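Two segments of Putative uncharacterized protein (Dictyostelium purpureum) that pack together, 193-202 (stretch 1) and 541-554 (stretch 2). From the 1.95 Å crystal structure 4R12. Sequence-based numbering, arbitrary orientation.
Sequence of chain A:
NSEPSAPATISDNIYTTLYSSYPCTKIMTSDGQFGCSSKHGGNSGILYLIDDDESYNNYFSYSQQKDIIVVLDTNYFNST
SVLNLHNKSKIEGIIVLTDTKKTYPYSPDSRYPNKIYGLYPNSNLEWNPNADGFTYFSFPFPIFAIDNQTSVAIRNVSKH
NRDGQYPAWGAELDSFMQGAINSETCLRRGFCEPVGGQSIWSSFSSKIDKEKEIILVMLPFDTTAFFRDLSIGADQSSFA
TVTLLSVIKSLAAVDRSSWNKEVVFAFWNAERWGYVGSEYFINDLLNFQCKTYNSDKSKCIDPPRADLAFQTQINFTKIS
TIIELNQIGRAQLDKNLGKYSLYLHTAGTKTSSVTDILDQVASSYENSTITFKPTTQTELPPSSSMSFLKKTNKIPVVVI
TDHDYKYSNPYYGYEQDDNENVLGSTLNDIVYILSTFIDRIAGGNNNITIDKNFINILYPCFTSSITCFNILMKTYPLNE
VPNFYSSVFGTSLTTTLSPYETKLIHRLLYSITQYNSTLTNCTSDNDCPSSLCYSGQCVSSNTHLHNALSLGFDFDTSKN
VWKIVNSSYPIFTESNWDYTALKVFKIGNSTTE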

ATOM      1  N   GLU A 193       6.809  16.085   5.298  1.00 32.95           N
ATOM      2  CA  GLU A 193       7.111  15.020   6.256  1.00 32.53           C
ATOM      3  C   GLU A 193       7.552  13.760   5.519  1.00 28.74           C
ATOM      4  O   GLU A 193       7.138  13.534   4.381  1.00 29.01           O
ATOM      5  N   PRO A 194       8.405  12.944   6.158  1.00 27.82           N
ATOM      6  CA  PRO A 194       8.837  11.684   5.548  1.00 29.75           C
ATOM      7  C   PRO A 194       7.658  10.784   5.197  1.00 30.10           C
ATOM      8  O   PRO A 194       6.706  10.697   5.968  1.00 28.06           O
ATOM      9  N   VAL A 195       7.724  10.142   4.036  1.00 29.16           N
ATOM     10  CA  VAL A 195       6.728   9.153   3.675  1.00 27.27           C
ATOM     11  C   VAL A 195       7.004   7.908   4.486  1.00 27.59           C
ATOM     12  O   VAL A 195       8.094   7.348   4.410  1.00 29.77           O
ATOM     13  N   GLY A 196       6.032   7.473   5.278  1.00 27.05           N
ATOM     14  CA  GLY A 196       6.237   6.312   6.116  1.00 26.73           C
ATOM     15  C   GLY A 196       4.997   5.977   6.914  1.00 25.92           C
ATOM     16  O   GLY A 196       3.912   6.463   6.617  1.00 25.63           O
ATOM     17  N   GLY A 197       5.155   5.156   7.939  1.00 24.81           N
ATOM     18  CA  GLY A 197       4.013   4.803   8.766  1.00 25.43           C
ATOM     19  C   GLY A 197       4.336   3.712   9.747  1.00 26.53           C
ATOM     20  O   GLY A 197       5.465   3.623  10.224  1.00 25.71           O
ATOM     21  N   GLN A 198       3.340   2.874  10.034  1.00 25.86           N
ATOM     22  CA  GLN A 198       3.509   1.758  10.944  1.00 23.19           C
ATOM     23  C   GLN A 198       3.255   0.408  10.266  1.00 24.44           C
ATOM     24  O   GLN A 198       2.233   0.229   9.589  1.00 23.33           O
ATOM     25  N   SER A 199       4.191  -0.524  10.447  1.00 23.52           N
ATOM     26  CA  SER A 199       3.984  -1.926  10.082  1.00 24.28           C
ATOM     27  C   SER A 199       3.320  -2.623  11.251  1.00 22.59           C
ATOM     28  O   SER A 199       3.259  -2.065  12.344  1.00 24.64           O
ATOM     29  N   ILE A 200       2.821  -3.843  11.032  1.00 24.36           N
ATOM     30  CA  ILE A 200       2.203  -4.619  12.105  1.00 23.02           C
ATOM     31  C   ILE A 200       2.659  -6.075  12.039  1.00 23.81           C
ATOM     32  O   ILE A 200       2.664  -6.681  10.960  1.00 23.97           O
ATOM     33  N   TRP A 201       3.063  -6.633  13.180  1.00 22.01           N
ATOM     34  CA  TRP A 201       3.381  -8.062  13.218  1.00 24.92           C
ATOM     35  C   TRP A 201       2.652  -8.752  14.359  1.00 24.96           C
ATOM     36  O   TRP A 201       2.180  -8.107  15.311  1.00 25.94           O
ATOM     37  N   SER A 202       2.552 -10.071  14.265  1.00 24.30           N
ATOM     38  CA  SER A 202       1.692 -10.810  15.174  1.00 25.72           C
ATOM     39  C   SER A 202       2.101 -12.259  15.265  1.00 27.83           C
ATOM     40  O   SER A 202       2.583 -12.839  14.293  1.00 26.79           O
ATOM     41  N   SER A 541      -3.263  -9.737  23.106  1.00 28.71           N
ATOM     42  CA  SER A 541      -2.747 -10.320  21.860  1.00 28.68           C
ATOM     43  C   SER A 541      -1.290  -9.941  21.664  1.00 28.16           C
ATOM     44  O   SER A 541      -0.900  -8.805  21.936  1.00 27.28           O
ATOM     45  N   ASN A 542      -0.502 -10.884  21.156  1.00 28.21           N
ATOM     46  CA  ASN A 542       0.905 -10.656  20.827  1.00 28.29           C
ATOM     47  C   ASN A 542       1.042 -10.012  19.446  1.00 26.66           C
ATOM     48  O   ASN A 542       1.660 -10.569  18.531  1.00 24.96           O
ATOM     49  N   THR A 543       0.454  -8.825  19.319  1.00 28.30           N
ATOM     50  CA  THR A 543       0.379  -8.083  18.059  1.00 26.79           C
ATOM     51  C   THR A 543       0.900  -6.675  18.294  1.00 27.00           C
ATOM     52  O   THR A 543       0.552  -6.050  19.294  1.00 28.84           O
ATOM     53  N   HIS A 544       1.723  -6.167  17.382  1.00 26.07           N
ATOM     54  CA  HIS A 544       2.527  -4.980  17.672  1.00 27.42           C
ATOM     55  C   HIS A 544       2.749  -4.098  16.455  1.00 26.86           C
ATOM     56  O   HIS A 544       2.981  -4.591  15.348  1.00 25.31           O
ATOM     57  N   LEU A 545       2.671  -2.792  16.671  1.00 27.16           N
ATOM     58  CA  LEU A 545       3.077  -1.830  15.662  1.00 26.68           C
ATOM     59  C   LEU A 545       4.594  -1.670  15.631  1.00 27.73           C
ATOM     60  O   LEU A 545       5.251  -1.793  16.665  1.00 28.72           O
ATOM     61  N   HIS A 546       5.140  -1.368  14.457  1.00 26.32           N
ATOM     62  CA  HIS A 546       6.548  -0.975  14.367  1.00 27.34           C
ATOM     63  C   HIS A 546       6.760   0.128  13.323  1.00 26.08           C
ATOM     64  O   HIS A 546       6.142   0.098  12.249  1.00 24.42           O
ATOM     65  N   ASN A 547       7.613   1.099  13.656  1.00 27.21           N
ATOM     66  CA  ASN A 547       7.971   2.184  12.743  1.00 26.23           C
ATOM     67  C   ASN A 547       8.387   1.692  11.351  1.00 25.74           C
ATOM     68  O   ASN A 547       9.173   0.752  11.229  1.00 26.66           O
ATOM     69  N   ALA A 548       7.870   2.346  10.319  1.00 25.27           N
ATOM     70  CA  ALA A 548       8.308   2.118   8.948  1.00 26.05           C
ATOM     71  C   ALA A 548       8.748   3.469   8.402  1.00 27.30           C
ATOM     72  O   ALA A 548       7.919   4.317   8.071  1.00 26.33           O
ATOM     73  N   LEU A 549      10.064   3.658   8.339  1.00 26.88           N
ATOM     74  CA  LEU A 549      10.677   4.961   8.115  1.00 28.32           C
ATOM     75  C   LEU A 549      12.086   4.767   7.579  1.00 28.58           C
ATOM     76  O   LEU A 549      12.827   3.908   8.058  1.00 30.48           O
ATOM     77  N   SER A 550      12.445   5.561   6.579  1.00 27.97           N
ATOM     78  CA  SER A 550      13.767   5.465   5.974  1.00 30.95           C
ATOM     79  C   SER A 550      14.852   5.644   7.018  1.00 31.66           C
ATOM     80  O   SER A 550      14.719   6.464   7.925  1.00 33.12           O
ATOM     81  N   LEU A 551      15.918   4.867   6.903  1.00 32.50           N
ATOM     82  CA  LEU A 551      17.067   5.039   7.787  1.00 35.78           C
ATOM     83  C   LEU A 551      17.872   6.296   7.428  1.00 36.61           C
ATOM     84  O   LEU A 551      18.808   6.681   8.145  1.00 40.15           O
ATOM     85  N   GLY A 552      17.506   6.932   6.320  1.00 35.75           N
ATOM     86  CA  GLY A 552      18.192   8.130   5.865  1.00 37.92           C
ATOM     87  C   GLY A 552      17.821   9.391   6.627  1.00 39.25           C
ATOM     88  O   GLY A 552      18.478  10.428   6.470  1.00 39.33           O
ATOM     89  N   PHE A 553      16.775   9.298   7.449  1.00 38.21           N
ATOM     90  CA  PHE A 553      16.277  10.428   8.228  1.00 38.82           C
ATOM     91  C   PHE A 553      16.693  10.336   9.682  1.00 43.49           C
ATOM     92  O   PHE A 553      16.862   9.244  10.217  1.00 40.39           O
ATOM     93  N   ASP A 554      16.822  11.496  10.323  1.00 44.75           N
ATOM     94  CA  ASP A 554      16.943  11.582  11.773  1.00 44.60           C
ATOM     95  C   ASP A 554      16.152  12.799  12.258  1.00 48.26           C
ATOM     96  O   ASP A 554      15.948  13.756  11.503  1.00 46.26           O
TER

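The most unusual feature of this antiparallel strand pairing is a side-chain clasp between two residues whose CA-to-CB bonds do not point at the partner strand: Gln 198 starts sideways and Asn 547 away, yet both ends come nearer. The m chi1 and chi2 of Gln 198 (-62° and -67°) curl the amide toward the partner strand, where Gln 198 NE2 donates a nearly straight hydrogen bond to Asn 547 OD1 (2.9 Å); chi1 of Asn 547 is also m. A water bridges the pair, donating to Gln 198 OE1 at 2.7 Å and, weakly, to Asn 547 OD1 at 3.4 Å.

Around this clasp the side chains sort onto two faces. One carries Ser 199, Trp 201, His 544, His 546 and Ala 548. Trp 201, with chi1 in p and chi2 at -88°, lays one face of its indole against His 544 (chi1 m), so that Trp 201 CZ2 lies 3.3 Å from His 544 CD2. The ring planes meet obliquely at 39°, and His 544 CB sits over the face of the five-membered indole ring, adding a CH-pi contact. The imidazole is held in place by His 544 NE2 donating to Asn 542 OD1 at 2.6 Å. The indole nitrogen is satisfied by solvent: Trp 201 NE1 donates to a water (2.9 Å) that donates in turn to Leu 545 O (3.0 Å) and also bonds His 546 ND1 (2.8 Å). The ring end of His 546 (chi1 t) leads away from stretch 1; the water links it to the indole. Farther along, Ser 199 (chi1 m) rests its OG 3.7 Å from Ala 548 CB and donates from OG to another water (2.7 Å), which donates to Asn 547 O (2.8 Å).

The other face holds Ile 200, Ser 202, Thr 543 and Leu 545. Ile 200 has chi1 in m but an off-well chi2 of 98°; its CG1 meets Leu 545 CD2 at 3.8 Å, and its CG2 approaches Thr 543 CG2 at the same distance. Next to this apolar patch, Ser 202 OG (chi1 t) and Thr 543 OG1 (chi1 m) share a 2.8 Å hydrogen bond.

Beyond the paired strands, Pro 194 points toward stretch 2 and packs against Leu 549 and Phe 553. Pro 194 CB lies 3.6 Å from Leu 549 CD1 and 3.5 Å from Phe 553 CE2, while Pro 194 CG sits over the face of the Phe 553 ring. Leu 549 (t,p) brings its end inward to make this contact. Nearby, a water accepts from Ser 550 N (2.9 Å) and donates to Val 195 O (2.7 Å).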

ATOM      1  CB  GLU A 193       5.893  14.701   7.136  1.00 32.44           C
ATOM      2  CG  GLU A 193       5.247  15.897   7.817  1.00 34.23           C
ATOM      3  CD  GLU A 193       6.107  16.475   8.936  1.00 39.96           C
ATOM      4  OE1 GLU A 193       7.133  15.853   9.291  1.00 40.13           O
ATOM      5  OE2 GLU A 193       5.752  17.554   9.465  1.00 44.41           O
ATOM      6  CB  PRO A 194       9.704  11.043   6.635  1.00 29.47           C
ATOM      7  CG  PRO A 194      10.218  12.209   7.430  1.00 33.62           C
ATOM      8  CD  PRO A 194       9.057  13.173   7.457  1.00 31.62           C
ATOM      9  CB  VAL A 195       6.762   8.830   2.167  1.00 27.67           C
ATOM     10  CG1 VAL A 195       5.803   7.672   1.837  1.00 25.46           C
ATOM     11  CG2 VAL A 195       6.396  10.060   1.380  1.00 26.21           C
ATOM     12  CB  GLN A 198       2.562   1.901  12.145  1.00 24.81           C
ATOM     13  CG  GLN A 198       2.795   3.152  12.999  1.00 27.92           C
ATOM     14  CD  GLN A 198       4.130   3.120  13.744  1.00 27.35           C
ATOM     15  OE1 GLN A 198       4.466   2.134  14.403  1.00 28.03           O
ATOM     16  NE2 GLN A 198       4.893   4.201  13.638  1.00 27.27           N
ATOM     17  CB  SER A 199       5.305  -2.619   9.734  1.00 26.03           C
ATOM     18  OG  SER A 199       6.019  -1.924   8.720  1.00 23.62           O
ATOM     19  CB  ILE A 200       0.647  -4.602  12.053  1.00 22.26           C
ATOM     20  CG1 ILE A 200       0.084  -3.199  11.800  1.00 24.46           C
ATOM     21  CG2 ILE A 200       0.039  -5.134  13.362  1.00 22.52           C
ATOM     22  CD1 ILE A 200      -0.277  -2.928  10.338  1.00 25.73           C
ATOM     23  CB  TRP A 201       4.903  -8.301  13.324  1.00 24.62           C
ATOM     24  CG  TRP A 201       5.555  -7.795  14.576  1.00 25.70           C
ATOM     25  CD1 TRP A 201       6.056  -6.542  14.790  1.00 27.62           C
ATOM     26  CD2 TRP A 201       5.810  -8.537  15.775  1.00 28.88           C
ATOM     27  NE1 TRP A 201       6.589  -6.452  16.053  1.00 29.88           N
ATOM     28  CE2 TRP A 201       6.445  -7.661  16.679  1.00 29.40           C
ATOM     29  CE3 TRP A 201       5.535  -9.847  16.184  1.00 30.25           C
ATOM     30  CZ2 TRP A 201       6.820  -8.057  17.964  1.00 31.87           C
ATOM     31  CZ3 TRP A 201       5.909 -10.235  17.462  1.00 30.75           C
ATOM     32  CH2 TRP A 201       6.553  -9.345  18.330  1.00 31.59           C
ATOM     33  CB  SER A 202       0.233 -10.723  14.720  1.00 24.98           C
ATOM     34  OG  SER A 202      -0.618 -11.443  15.598  1.00 25.65           O
ATOM     35  CB  SER A 541      -3.568  -9.843  20.656  1.00 25.20           C
ATOM     36  OG  SER A 541      -3.068 -10.377  19.438  1.00 25.34           O
ATOM     37  CB  ASN A 542       1.681 -11.979  20.896  1.00 29.80           C
ATOM     38  CG  ASN A 542       3.173 -11.778  21.048  1.00 32.19           C
ATOM     39  OD1 ASN A 542       3.638 -10.676  21.323  1.00 31.56           O
ATOM     40  ND2 ASN A 542       3.930 -12.848  20.875  1.00 33.34           N
ATOM     41  CB  THR A 543      -1.072  -8.027  17.542  1.00 25.57           C
ATOM     42  OG1 THR A 543      -1.534  -9.360  17.291  1.00 25.74           O
ATOM     43  CG2 THR A 543      -1.190  -7.189  16.256  1.00 24.20           C
ATOM     44  CB  HIS A 544       3.887  -5.407  18.255  1.00 27.66           C
ATOM     45  CG  HIS A 544       3.760  -6.370  19.396  1.00 29.76           C
ATOM     46  ND1 HIS A 544       3.448  -5.968  20.676  1.00 32.78           N
ATOM     47  CD2 HIS A 544       3.841  -7.721  19.433  1.00 30.62           C
ATOM     48  CE1 HIS A 544       3.369  -7.028  21.463  1.00 33.77           C
ATOM     49  NE2 HIS A 544       3.606  -8.105  20.732  1.00 33.33           N
ATOM     50  CB  LEU A 545       2.438  -0.467  15.942  1.00 26.59           C
ATOM     51  CG  LEU A 545       0.909  -0.403  15.949  1.00 26.52           C
ATOM     52  CD1 LEU A 545       0.452   0.920  16.556  1.00 31.95           C
ATOM     53  CD2 LEU A 545       0.376  -0.543  14.535  1.00 25.25           C
ATOM     54  CB  HIS A 546       7.443  -2.169  14.030  1.00 27.00           C
ATOM     55  CG  HIS A 546       8.851  -1.989  14.499  1.00 28.54           C
ATOM     56  ND1 HIS A 546       9.309  -2.514  15.689  1.00 30.00           N
ATOM     57  CD2 HIS A 546       9.885  -1.292  13.973  1.00 28.90           C
ATOM     58  CE1 HIS A 546      10.574  -2.171  15.861  1.00 31.54           C
ATOM     59  NE2 HIS A 546      10.948  -1.426  14.835  1.00 30.41           N
ATOM     60  CB  ASN A 547       9.140   3.008  13.297  1.00 27.93           C
ATOM     61  CG  ASN A 547       8.758   3.900  14.468  1.00 30.16           C
ATOM     62  OD1 ASN A 547       7.579   4.141  14.756  1.00 28.14           O
ATOM     63  ND2 ASN A 547       9.774   4.430  15.129  1.00 28.38           N
ATOM     64  CB  ALA A 548       7.195   1.509   8.108  1.00 25.78           C
ATOM     65  CB  LEU A 549      10.715   5.783   9.416  1.00 29.90           C
ATOM     66  CG  LEU A 549      11.427   7.150   9.415  1.00 30.14           C
ATOM     67  CD1 LEU A 549      10.663   8.166   8.583  1.00 30.75           C
ATOM     68  CD2 LEU A 549      11.637   7.684  10.838  1.00 31.57           C
ATOM     69  CB  SER A 550      13.934   6.511   4.872  1.00 33.47           C
ATOM     70  OG  SER A 550      15.240   6.447   4.315  1.00 34.13           O
ATOM     71  CB  LEU A 551      17.967   3.799   7.733  1.00 36.64           C
ATOM     72  CG  LEU A 551      17.369   2.498   8.280  1.00 36.77           C
ATOM     73  CD1 LEU A 551      18.365   1.355   8.107  1.00 36.84           C
ATOM     74  CD2 LEU A 551      16.968   2.640   9.739  1.00 34.21           C
ATOM     75  CB  PHE A 553      14.741  10.514   8.189  1.00 36.05           C
ATOM     76  CG  PHE A 553      14.170  10.839   6.840  1.00 35.53           C
ATOM     77  CD1 PHE A 553      14.481  12.032   6.208  1.00 34.89           C
ATOM     78  CD2 PHE A 553      13.285   9.968   6.222  1.00 32.29           C
ATOM     79  CE1 PHE A 553      13.948  12.336   4.964  1.00 33.83           C
ATOM     80  CE2 PHE A 553      12.747  10.260   4.984  1.00 32.39           C
ATOM     81  CZ  PHE A 553      13.078  11.445   4.349  1.00 34.62           C
ATOM     82  CB  ASP A 554      18.409  11.680  12.195  1.00 49.80           C
ATOM     83  CG  ASP A 554      18.595  11.535  13.700  1.00 54.71           C
ATOM     84  OD1 ASP A 554      17.703  10.956  14.358  1.00 54.85           O
ATOM     85  OD2 ASP A 554      19.635  11.996  14.224  1.00 59.65           O
TER
HETATM   86  O   HOH W   1      10.731   7.333   5.094  1.00 27.52           O
HETATM   87  O   HOH W   2       5.383   2.722  16.863  1.00 28.87           O
HETATM   88  O   HOH W   3       8.332  -1.692  10.051  1.00 27.28           O
HETATM   89  O   HOH W   4       7.358  -3.892  17.146  1.00 31.06           O